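Local coordinates for protein putative aminomethyltransferase (Leptospirillum rubarum, PDB 3TTG) that is probably a folate-dependent aminomethyltransferase-like protein related to the T-protein of the glycine cleavage system, though its substrate is not established, at residues S151-N156 with L190-D195; V253-G258 with P265-K270. All blocks are in the same frame, centred on the assembly; numbering follows the deposited sequence.

Contact 1 (S151-N156 with L190-D195)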
ATOM      1  N   SER A 151      17.565  -8.097 -15.166  1.00 60.03           N
ATOM      2  CA  SER A 151      17.609  -8.240 -16.607  1.00 61.54           C
ATOM      3  C   SER A 151      17.566  -6.877 -17.273  1.00 63.40           C
ATOM      4  O   SER A 151      18.374  -6.623 -18.158  1.00 64.20           O
ATOM      5  CB  SER A 151      16.453  -9.101 -17.099  1.00 68.51           C
ATOM      6  OG  SER A 151      16.598  -9.389 -18.479  1.00 80.26           O
ATOM      7  N   LEU A 152      16.650  -5.989 -16.864  1.00 57.84           N
ATOM      8  CA  LEU A 152      16.584  -4.660 -17.480  1.00 57.48           C
ATOM      9  C   LEU A 152      17.760  -3.750 -17.098  1.00 58.90           C
ATOM     10  O   LEU A 152      18.135  -2.893 -17.897  1.00 56.73           O
ATOM     11  CB  LEU A 152      15.311  -3.902 -17.079  1.00 56.34           C
ATOM     12  CG  LEU A 152      13.949  -4.352 -17.583  1.00 61.27           C
ATOM     13  CD1 LEU A 152      12.842  -3.581 -16.839  1.00 60.91           C
ATOM     14  CD2 LEU A 152      13.789  -4.109 -19.078  1.00 62.45           C
ATOM     15  N   PHE A 153      18.237  -3.842 -15.839  1.00 55.90           N
ATOM     16  CA  PHE A 153      19.195  -2.883 -15.284  1.00 56.64           C
ATOM     17  C   PHE A 153      20.404  -3.542 -14.645  1.00 68.61           C
ATOM     18  O   PHE A 153      20.387  -4.723 -14.321  1.00 68.04           O
ATOM     19  CB  PHE A 153      18.475  -2.022 -14.217  1.00 55.70           C
ATOM     20  CG  PHE A 153      17.108  -1.524 -14.633  1.00 54.66           C
ATOM     21  CD1 PHE A 153      16.971  -0.574 -15.636  1.00 56.52           C
ATOM     22  CD2 PHE A 153      15.960  -2.016 -14.033  1.00 56.12           C
ATOM     23  CE1 PHE A 153      15.713  -0.113 -16.022  1.00 56.18           C
ATOM     24  CE2 PHE A 153      14.697  -1.568 -14.431  1.00 56.97           C
ATOM     25  CZ  PHE A 153      14.582  -0.609 -15.415  1.00 54.61           C
ATOM     26  N   ASP A 154      21.432  -2.738 -14.402  1.00 73.01           N
ATOM     27  CA  ASP A 154      22.704  -3.197 -13.837  1.00 77.26           C
ATOM     28  C   ASP A 154      22.751  -2.988 -12.312  1.00 85.01           C
ATOM     29  O   ASP A 154      21.859  -2.370 -11.725  1.00 82.13           O
ATOM     30  CB  ASP A 154      23.891  -2.452 -14.505  1.00 81.42           C
ATOM     31  CG  ASP A 154      23.775  -2.229 -16.011  1.00 94.68           C
ATOM     32  OD1 ASP A 154      23.082  -3.032 -16.684  1.00 96.60           O
ATOM     33  OD2 ASP A 154      24.364  -1.246 -16.513  1.00 99.41           O
ATOM     34  N   ASN A 155      23.829  -3.505 -11.696  1.00 86.44           N
ATOM     35  CA  ASN A 155      24.180  -3.459 -10.272  1.00 86.61           C
ATOM     36  C   ASN A 155      23.322  -4.485  -9.453  1.00 88.31           C
ATOM     37  O   ASN A 155      23.437  -5.679  -9.759  1.00 90.55           O
ATOM     38  CB  ASN A 155      24.154  -2.025  -9.692  1.00 89.69           C
ATOM     39  CG  ASN A 155      25.227  -1.134 -10.288  1.00126.73           C
ATOM     40  OD1 ASN A 155      26.406  -1.213  -9.915  1.00127.46           O
ATOM     41  ND2 ASN A 155      24.866  -0.286 -11.249  1.00118.59           N
ATOM     42  N   ASN A 156      22.530  -4.083  -8.414  1.00 78.14           N
ATOM     43  CA  ASN A 156      21.876  -5.088  -7.566  1.00 75.59           C
ATOM     44  C   ASN A 156      20.698  -4.522  -6.764  1.00 71.73           C
ATOM     45  O   ASN A 156      20.570  -3.302  -6.608  1.00 72.27           O
ATOM     46  CB  ASN A 156      22.893  -5.735  -6.606  1.00 76.85           C
ATOM     47  CG  ASN A 156      23.705  -4.741  -5.786  1.00108.77           C
ATOM     48  OD1 ASN A 156      24.122  -3.675  -6.273  1.00104.11           O
ATOM     49  ND2 ASN A 156      23.977  -5.076  -4.526  1.00 99.38           N
ATOM     50  N   LEU A 190       8.596   0.905 -10.689  1.00 30.47           N
ATOM     51  CA  LEU A 190       9.567   1.513 -11.573  1.00 32.89           C
ATOM     52  C   LEU A 190       9.008   2.824 -12.107  1.00 33.65           C
ATOM     53  O   LEU A 190       7.972   2.791 -12.744  1.00 31.11           O
ATOM     54  CB  LEU A 190       9.871   0.574 -12.752  1.00 34.97           C
ATOM     55  CG  LEU A 190      10.605  -0.733 -12.513  1.00 42.88           C
ATOM     56  CD1 LEU A 190       9.834  -1.670 -11.600  1.00 45.69           C
ATOM     57  CD2 LEU A 190      10.818  -1.477 -13.834  1.00 46.00           C
ATOM     58  N   PHE A 191       9.696   3.951 -11.891  1.00 30.30           N
ATOM     59  CA  PHE A 191       9.308   5.267 -12.449  1.00 28.05           C
ATOM     60  C   PHE A 191      10.250   5.567 -13.565  1.00 32.32           C
ATOM     61  O   PHE A 191      11.404   5.920 -13.319  1.00 32.08           O
ATOM     62  CB  PHE A 191       9.360   6.317 -11.343  1.00 29.24           C
ATOM     63  CG  PHE A 191       8.229   6.115 -10.369  1.00 28.35           C
ATOM     64  CD1 PHE A 191       7.046   6.829 -10.492  1.00 31.85           C
ATOM     65  CD2 PHE A 191       8.367   5.266  -9.299  1.00 29.52           C
ATOM     66  CE1 PHE A 191       6.007   6.649  -9.573  1.00 29.51           C
ATOM     67  CE2 PHE A 191       7.303   5.032  -8.433  1.00 30.23           C
ATOM     68  CZ  PHE A 191       6.155   5.775  -8.548  1.00 27.94           C
ATOM     69  N   ILE A 192       9.789   5.314 -14.807  1.00 31.22           N
ATOM     70  CA  ILE A 192      10.590   5.368 -16.023  1.00 31.55           C
ATOM     71  C   ILE A 192      10.437   6.713 -16.718  1.00 35.97           C
ATOM     72  O   ILE A 192       9.301   7.126 -16.928  1.00 34.22           O
ATOM     73  CB  ILE A 192      10.127   4.203 -16.947  1.00 35.21           C
ATOM     74  CG1 ILE A 192      10.244   2.844 -16.181  1.00 35.33           C
ATOM     75  CG2 ILE A 192      10.943   4.181 -18.238  1.00 37.94           C
ATOM     76  CD1 ILE A 192      11.714   2.486 -15.656  1.00 46.99           C
ATOM     77  N   PRO A 193      11.539   7.386 -17.135  1.00 35.24           N
ATOM     78  CA  PRO A 193      11.389   8.641 -17.860  1.00 35.73           C
ATOM     79  C   PRO A 193      10.488   8.460 -19.080  1.00 39.26           C
ATOM     80  O   PRO A 193      10.598   7.463 -19.797  1.00 35.14           O
ATOM     81  CB  PRO A 193      12.824   8.961 -18.288  1.00 38.39           C
ATOM     82  CG  PRO A 193      13.656   8.358 -17.220  1.00 39.54           C
ATOM     83  CD  PRO A 193      12.976   7.039 -16.999  1.00 35.00           C
ATOM     84  N   ILE A 194       9.606   9.402 -19.313  1.00 37.57           N
ATOM     85  CA  ILE A 194       8.652   9.333 -20.439  1.00 37.49           C
ATOM     86  C   ILE A 194       9.299   8.860 -21.762  1.00 42.80           C
ATOM     87  O   ILE A 194       8.749   7.984 -22.447  1.00 41.36           O
ATOM     88  CB  ILE A 194       7.988  10.711 -20.690  1.00 41.90           C
ATOM     89  CG1 ILE A 194       7.174  11.246 -19.511  1.00 41.68           C
ATOM     90  CG2 ILE A 194       7.078  10.613 -21.907  1.00 44.17           C
ATOM     91  CD1 ILE A 194       6.283  10.318 -18.895  1.00 49.71           C
ATOM     92  N   ASP A 195      10.436   9.466 -22.142  1.00 40.20           N
ATOM     93  CA  ASP A 195      11.064   9.140 -23.421  1.00 41.69           C
ATOM     94  C   ASP A 195      11.608   7.704 -23.482  1.00 44.62           C
ATOM     95  O   ASP A 195      11.888   7.228 -24.583  1.00 45.49           O
ATOM     96  CB  ASP A 195      12.173  10.154 -23.779  1.00 44.69           C
ATOM     97  CG  ASP A 195      13.477  10.030 -23.009  1.00 59.82           C
ATOM     98  OD1 ASP A 195      14.535  10.183 -23.624  1.00 64.83           O
ATOM     99  OD2 ASP A 195      13.429   9.784 -21.788  1.00 61.58           O
TER
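F153 turns the rim of its ring to L190: CD2 of L190 lies at the ring edge, close to the ring plane, with CE2 of F153 3.9 Å away. These two residues account for most of the buried surface, and I192, two positions further along the same strand, supplies much of the rest. Its terminal CD1 comes at a slant to 4.2 Å from F153 CZ, so the far end of the phenyl is met by two methyls, one from each strand residue.

On the other segment, F153 is where the backbone leaves helical geometry, and its ring folds back over the last helical residue. With CG anti to the carbonyl carbon and beside the backbone N (chi1 -45°), the phenyl lies over L152, whose CB sits 3.5 Å above the ring plane, over its centre. L152 then sends its own CD1 to L190 CD2, at 4.2 Å. One methyl of L190 therefore serves both neighbours, touching the phenyl edge and the tip of the leucine. All of this is apolar, and the small buried area of 102 Å² marks a light touch between side chains, the closest pair of CA atoms, those of L152 and L190, being 11.1 Å apart.

The arrangement, within the aminomethyltransferase folate-binding family region, is that of a helix end and its exit turn resting on one face of a beta-sheet. Helix 145-152 ends here beside strand 187-193, whose backbone is hydrogen-bonded through L190 and I192 to I138 and R136 of strand 135-141. L165 adds to the cluster by touching both F153 and I192, while helix 197-211 joins it through S203 and L204 against L152 and T200 against I192.

Contact 2 (V253-G258 with P265-K270); sequences VSYNKG and PVTRLK
K270 leaves helix 263-271 with CG anti to its backbone N (chi1 174°) and then bends at chi2 (69°), which carries its aliphatic chain across one face of the Y255 ring. Y255, with CG set beside its own backbone N and anti to the carbonyl carbon, extends its ring to meet it. The two cross at about a right angle, and K270 CG stands 4.1 Å from the ring centroid, 26° off the normal, a CH-pi contact from CG, with CD and CE continuing across the same face. V253 CG1 takes the opposite face, 4.0 Å above the plane and toward the rim. V266 CG1 reaches both residues: it meets V253 CG1 tip to tip at 3.7 Å and comes obliquely to Y255 CE1 at 3.6 Å.

The loop after helix 249-252 is thus folded back against helix 263-271, the next helix in the chain. Within the loop, S254 OG accepts from the backbone N of N256, an ST turn that has Y255 at its middle.

Two waters bridge the polar rims. One donates to Y255 OH and to V266 O, each at 2.8 Å, close to the ring plane; the same hydroxyl is hydrogen-bonded to D249. Replacing Y255 with an alanine would probably leave the K270 methylenes without their aromatic partner, open a gap beside V266 and deprive D249 of its hydroxyl mate. The second water donates to Y255 O and to T267 OG1, the latter at 2.7 Å, while T267 OG1 is also hydrogen-bonded to Q263 O, one turn back in the helix.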
ATOM      1  N   VAL A 253       5.084   4.090  11.301  1.00 28.48           N
ATOM      2  CA  VAL A 253       5.207   5.038  12.428  1.00 28.13           C
ATOM      3  C   VAL A 253       6.457   4.762  13.183  1.00 30.69           C
ATOM      4  O   VAL A 253       6.746   3.590  13.427  1.00 29.65           O
ATOM      5  CB  VAL A 253       3.971   4.858  13.379  1.00 29.28           C
ATOM      6  CG1 VAL A 253       4.069   5.715  14.632  1.00 29.55           C
ATOM      7  CG2 VAL A 253       2.668   5.131  12.673  1.00 28.89           C
ATOM      8  N   SER A 254       7.139   5.794  13.643  1.00 28.16           N
ATOM      9  CA  SER A 254       8.230   5.646  14.610  1.00 28.58           C
ATOM     10  C   SER A 254       7.725   6.065  15.971  1.00 32.40           C
ATOM     11  O   SER A 254       7.238   7.171  16.103  1.00 29.34           O
ATOM     12  CB  SER A 254       9.463   6.456  14.264  1.00 31.49           C
ATOM     13  OG  SER A 254      10.356   6.533  15.365  1.00 30.93           O
ATOM     14  N   TYR A 255       7.853   5.184  16.993  1.00 30.68           N
ATOM     15  CA  TYR A 255       7.507   5.506  18.362  1.00 32.51           C
ATOM     16  C   TYR A 255       8.728   6.077  19.130  1.00 39.27           C
ATOM     17  O   TYR A 255       8.608   6.284  20.321  1.00 41.26           O
ATOM     18  CB  TYR A 255       6.998   4.239  19.075  1.00 32.97           C
ATOM     19  CG  TYR A 255       5.630   3.840  18.583  1.00 31.41           C
ATOM     20  CD1 TYR A 255       4.502   4.544  18.969  1.00 33.23           C
ATOM     21  CD2 TYR A 255       5.466   2.784  17.687  1.00 29.90           C
ATOM     22  CE1 TYR A 255       3.256   4.252  18.441  1.00 34.09           C
ATOM     23  CE2 TYR A 255       4.215   2.458  17.180  1.00 27.67           C
ATOM     24  CZ  TYR A 255       3.099   3.163  17.599  1.00 36.89           C
ATOM     25  OH  TYR A 255       1.819   2.828  17.182  1.00 35.67           O
ATOM     26  N   ASN A 256       9.911   6.222  18.504  1.00 34.34           N
ATOM     27  CA  ASN A 256      11.090   6.788  19.160  1.00 35.33           C
ATOM     28  C   ASN A 256      11.473   8.194  18.666  1.00 39.81           C
ATOM     29  O   ASN A 256      12.216   8.877  19.351  1.00 44.57           O
ATOM     30  CB  ASN A 256      12.283   5.834  18.960  1.00 39.42           C
ATOM     31  CG  ASN A 256      12.113   4.564  19.721  1.00 63.67           C
ATOM     32  OD1 ASN A 256      11.900   4.597  20.938  1.00 56.09           O
ATOM     33  ND2 ASN A 256      12.148   3.424  19.043  1.00 57.14           N
ATOM     34  N   LYS A 257      10.883   8.694  17.621  1.00 33.07           N
ATOM     35  CA  LYS A 257      11.275   9.992  17.089  1.00 29.94           C
ATOM     36  C   LYS A 257      10.726  11.202  17.889  1.00 36.21           C
ATOM     37  O   LYS A 257       9.847  11.043  18.697  1.00 35.55           O
ATOM     38  CB  LYS A 257      10.848  10.089  15.648  1.00 26.18           C
ATOM     39  CG  LYS A 257       9.348  10.142  15.453  1.00 25.78           C
ATOM     40  CD  LYS A 257       8.919  10.364  14.026  1.00 28.84           C
ATOM     41  CE  LYS A 257       9.153  11.751  13.554  1.00 31.13           C
ATOM     42  NZ  LYS A 257       8.632  11.972  12.181  1.00 28.84           N
ATOM     43  N   GLY A 258      11.119  12.383  17.496  1.00 36.45           N
ATOM     44  CA  GLY A 258      10.648  13.631  18.089  1.00 37.60           C
ATOM     45  C   GLY A 258       9.308  14.071  17.527  1.00 37.79           C
ATOM     46  O   GLY A 258       8.634  13.321  16.801  1.00 32.47           O
ATOM     47  N   PRO A 265      -1.595  11.414  20.145  1.00 31.74           N
ATOM     48  CA  PRO A 265      -2.694  10.422  20.097  1.00 33.36           C
ATOM     49  C   PRO A 265      -2.243   9.049  19.582  1.00 33.56           C
ATOM     50  O   PRO A 265      -2.688   8.048  20.102  1.00 30.93           O
ATOM     51  CB  PRO A 265      -3.702  11.098  19.133  1.00 35.91           C
ATOM     52  CG  PRO A 265      -3.403  12.533  19.237  1.00 38.53           C
ATOM     53  CD  PRO A 265      -1.929  12.580  19.316  1.00 33.44           C
ATOM     54  N   VAL A 266      -1.287   9.003  18.621  1.00 31.62           N
ATOM     55  CA  VAL A 266      -0.682   7.762  18.121  1.00 31.14           C
ATOM     56  C   VAL A 266      -0.046   7.002  19.277  1.00 32.86           C
ATOM     57  O   VAL A 266      -0.257   5.796  19.448  1.00 30.44           O
ATOM     58  CB  VAL A 266       0.405   8.080  17.051  1.00 36.53           C
ATOM     59  CG1 VAL A 266       1.464   6.996  16.923  1.00 38.75           C
ATOM     60  CG2 VAL A 266      -0.231   8.327  15.746  1.00 36.19           C
ATOM     61  N   THR A 267       0.703   7.748  20.117  1.00 31.83           N
ATOM     62  CA  THR A 267       1.459   7.153  21.209  1.00 31.62           C
ATOM     63  C   THR A 267       0.554   6.736  22.327  1.00 34.95           C
ATOM     64  O   THR A 267       0.731   5.640  22.881  1.00 36.90           O
ATOM     65  CB  THR A 267       2.600   8.071  21.688  1.00 37.66           C
ATOM     66  OG1 THR A 267       3.417   8.414  20.564  1.00 39.27           O
ATOM     67  CG2 THR A 267       3.470   7.377  22.687  1.00 33.94           C
ATOM     68  N   ARG A 268      -0.397   7.572  22.682  1.00 33.34           N
ATOM     69  CA  ARG A 268      -1.384   7.232  23.710  1.00 34.10           C
ATOM     70  C   ARG A 268      -2.174   5.943  23.337  1.00 37.02           C
ATOM     71  O   ARG A 268      -2.345   5.084  24.198  1.00 35.61           O
ATOM     72  CB  ARG A 268      -2.340   8.414  23.932  1.00 37.83           C
ATOM     73  CG  ARG A 268      -3.351   8.161  25.022  1.00 43.17           C
ATOM     74  CD  ARG A 268      -4.050   9.399  25.525  1.00 52.12           C
ATOM     75  NE  ARG A 268      -4.139  10.451  24.512  1.00 57.50           N
ATOM     76  CZ  ARG A 268      -5.080  10.579  23.574  1.00 73.73           C
ATOM     77  NH1 ARG A 268      -6.070   9.694  23.485  1.00 62.27           N
ATOM     78  NH2 ARG A 268      -5.041  11.601  22.720  1.00 51.57           N
ATOM     79  N   LEU A 269      -2.681   5.845  22.105  1.00 35.58           N
ATOM     80  CA  LEU A 269      -3.394   4.652  21.621  1.00 37.66           C
ATOM     81  C   LEU A 269      -2.523   3.397  21.860  1.00 43.61           C
ATOM     82  O   LEU A 269      -2.977   2.416  22.431  1.00 43.73           O
ATOM     83  CB  LEU A 269      -3.759   4.768  20.132  1.00 38.17           C
ATOM     84  CG  LEU A 269      -4.399   3.503  19.518  1.00 46.18           C
ATOM     85  CD1 LEU A 269      -5.690   3.102  20.267  1.00 49.15           C
ATOM     86  CD2 LEU A 269      -4.639   3.663  18.026  1.00 49.45           C
ATOM     87  N   LYS A 270      -1.249   3.491  21.505  1.00 38.68           N
ATOM     88  CA  LYS A 270      -0.300   2.406  21.633  1.00 36.80           C
ATOM     89  C   LYS A 270      -0.055   1.972  23.084  1.00 44.67           C
ATOM     90  O   LYS A 270      -0.210   0.806  23.353  1.00 45.54           O
ATOM     91  CB  LYS A 270       1.018   2.831  20.984  1.00 36.18           C
ATOM     92  CG  LYS A 270       2.167   1.862  21.145  1.00 41.38           C
ATOM     93  CD  LYS A 270       1.920   0.608  20.349  1.00 52.05           C
ATOM     94  CE  LYS A 270       3.220  -0.112  20.225  1.00 50.09           C
ATOM     95  NZ  LYS A 270       3.034  -1.463  19.686  1.00 49.90           N
TER
HETATM   96  O   HOH W   1      -0.757   3.701  17.675  1.00 27.84           O
HETATM   97  O   HOH W   2       6.061   8.091  20.194  1.00 45.40           O

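How the contacts relate
Following the chain from the N terminus, contact 1 comes first: helix 145-152 ends in segment 151-156, the chain runs through strands 161-164 and 170-173, and strand 187-193 brings back segment 190-195, closing a 33-residue excursion. Helices 197-211 and 218-227 follow before contact 2 opens after helix 249-252. There only six residues separate 253-258 from 265-270, so a short loop closes locally. The contacts run in series, neither nested nor crossed, with centres 36 Å apart and nearest atoms about 20 Å apart. Contact 1 ties a helix end to the six-stranded mixed sheet; contact 2 joins a loop to helix 263-271, shortly before strand 277-284 begins.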